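Local coordinates for protein SAR-endolysin (Enterobacteria phage P1, PDB 1XJU) that cleaves the glycan chains of host peptidoglycan as a signal-arrest-release endolysin, contributing to the programmed lysis that frees new phage particles, at residues A51-E54 with K55-I59. Numbering follows the deposited sequence.
Sequences ADWE and KNILI
W53 and I57, one turn apart on helix 46-67, meet on its buried side. The CD1 methyl of I57 comes obliquely to the pyrrole part of the indole, 3.8 Å from W53 NE1. W53 CG lies trans to the main-chain N (chi1 -170°), which leaves the indole where only the CD1 methyl of I57 meets it. I57 also runs alongside E54, the two side chains pointing the same way; the bent E54 chain brings OE2 to 3.8 Å from I57 CD1, a contact of carboxylate with methyl at the exposed margin of the packing. Beneath them the helix is regularly bonded, I57 N to W53 O at 3.0 Å and L58 N to E54 O alike. F86 of helix 75-88 meets the indole edge to face and also touches N56 and I57; I10 packs on W53 and I57.

The solvent side is looser. D52 departs from helical values (phi -95°, psi 4°), and here A51 O and K55 N stand 5.3 Å apart, too far for a direct bond. A water fills the gap, donating to A51 O at 2.8 Å and accepting from K55 N at 2.9 Å. The next bond is already restored, N56 N to D52 O at 2.8 Å. The K55 chain, extended except for a turn at its end, passes D52, yet K55 NZ stays 6.2 Å from D52 OD2, and D52 OD1 is instead bonded to Q48.

W53 also touches C16, whose disulfide with the catalytic C23 belongs to the inactive membrane-associated enzyme, and its NE1 makes a weak hydrogen bond to G11 O. The indole thus joins helix 46-67 to the catalytic region. One water satisfies both groups of the missing helix bond, consistent with a locally opened turn whose backbone groups remain hydrogen-bonded through the water while the apolar side stays closed.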
loop_
_atom_site.group_PDB
_atom_site.type_symbol
_atom_site.label_atom_id
_atom_site.label_comp_id
_atom_site.label_asym_id
_atom_site.label_seq_id
_atom_site.Cartn_x
_atom_site.Cartn_y
_atom_site.Cartn_z
ATOM N N ALA A 51 4.027 -17.678 6.263
ATOM C CA ALA A 51 5.057 -18.228 5.415
ATOM C C ALA A 51 5.382 -17.266 4.265
ATOM O O ALA A 51 6.522 -17.238 3.812
ATOM C CB ALA A 51 4.590 -19.544 4.844
ATOM N N ASP A 52 4.370 -16.543 3.786
ATOM C CA ASP A 52 4.551 -15.668 2.634
ATOM C C ASP A 52 4.850 -14.227 2.973
ATOM O O ASP A 52 4.991 -13.396 2.063
ATOM C CB ASP A 52 3.301 -15.758 1.787
ATOM C CG ASP A 52 3.219 -17.116 1.105
ATOM O OD1 ASP A 52 2.202 -17.388 0.464
ATOM O OD2 ASP A 52 4.170 -17.918 1.125
ATOM N N TRP A 53 5.000 -13.906 4.221
ATOM C CA TRP A 53 5.057 -12.517 4.667
ATOM C C TRP A 53 6.254 -11.800 4.015
ATOM O O TRP A 53 6.093 -10.731 3.402
ATOM C CB TRP A 53 5.168 -12.488 6.177
ATOM C CG TRP A 53 4.998 -11.136 6.771
ATOM C CD1 TRP A 53 5.931 -10.202 7.116
ATOM C CD2 TRP A 53 3.742 -10.538 7.075
ATOM N NE1 TRP A 53 5.341 -9.066 7.611
ATOM C CE2 TRP A 53 3.994 -9.247 7.634
ATOM C CE3 TRP A 53 2.402 -10.984 7.006
ATOM C CZ2 TRP A 53 2.968 -8.421 8.088
ATOM C CZ3 TRP A 53 1.414 -10.179 7.464
ATOM C CH2 TRP A 53 1.687 -8.890 7.982
ATOM N N GLU A 54 7.454 -12.383 4.156
ATOM C CA GLU A 54 8.655 -11.757 3.584
ATOM C C GLU A 54 8.618 -11.688 2.086
ATOM O O GLU A 54 9.048 -10.677 1.505
ATOM C CB GLU A 54 9.916 -12.490 4.055
ATOM C CG GLU A 54 10.155 -12.237 5.503
ATOM C CD GLU A 54 10.436 -10.762 5.757
ATOM O OE1 GLU A 54 11.049 -10.103 4.890
ATOM O OE2 GLU A 54 9.982 -10.281 6.764
ATOM N N LYS A 55 8.095 -12.723 1.438
ATOM C CA LYS A 55 7.928 -12.711 0.000
ATOM C C LYS A 55 7.031 -11.553 -0.387
ATOM O O LYS A 55 7.296 -10.860 -1.402
ATOM C CB LYS A 55 7.319 -14.062 -0.461
ATOM C CG LYS A 55 6.740 -14.126 -1.925
ATOM C CD LYS A 55 5.697 -15.278 -2.180
ATOM C CE LYS A 55 5.261 -15.372 -3.670
ATOM N NZ LYS A 55 6.136 -16.245 -4.504
ATOM N N ASN A 56 5.996 -11.318 0.393
ATOM C CA ASN A 56 5.079 -10.249 0.050
ATOM C C ASN A 56 5.697 -8.876 0.255
ATOM O O ASN A 56 5.406 -7.954 -0.518
ATOM C CB ASN A 56 3.743 -10.411 0.775
ATOM C CG ASN A 56 2.858 -11.461 0.130
ATOM O OD1 ASN A 56 2.785 -11.559 -1.093
ATOM N ND2 ASN A 56 2.110 -12.204 0.953
ATOM N N ILE A 57 6.562 -8.725 1.227
ATOM C CA ILE A 57 7.345 -7.477 1.354
ATOM C C ILE A 57 8.226 -7.288 0.124
ATOM O O ILE A 57 8.264 -6.183 -0.436
ATOM C CB ILE A 57 8.138 -7.433 2.632
ATOM C CG1 ILE A 57 7.192 -7.410 3.839
ATOM C CG2 ILE A 57 9.042 -6.173 2.675
ATOM C CD1 ILE A 57 7.870 -7.484 5.182
ATOM N N LEU A 58 8.869 -8.353 -0.365
ATOM C CA LEU A 58 9.672 -8.273 -1.571
ATOM C C LEU A 58 8.888 -7.881 -2.756
ATOM O O LEU A 58 9.374 -7.044 -3.548
ATOM C CB LEU A 58 10.392 -9.628 -1.836
ATOM C CG LEU A 58 11.425 -9.647 -2.981
ATOM C CD1 LEU A 58 12.531 -8.658 -2.690
ATOM C CD2 LEU A 58 12.021 -11.024 -3.141
ATOM N N ILE A 59 7.709 -8.427 -2.932
ATOM C CA ILE A 59 6.855 -8.105 -4.008
ATOM C C ILE A 59 6.415 -6.647 -3.953
ATOM O O ILE A 59 6.366 -5.957 -4.982
ATOM C CB ILE A 59 5.613 -9.055 -4.071
ATOM C CG1 ILE A 59 6.029 -10.455 -4.493
ATOM C CG2 ILE A 59 4.610 -8.566 -5.055
ATOM C CD1 ILE A 59 4.968 -11.489 -4.260
HETATM O O HOH W 1 8.254 -15.328 2.615
#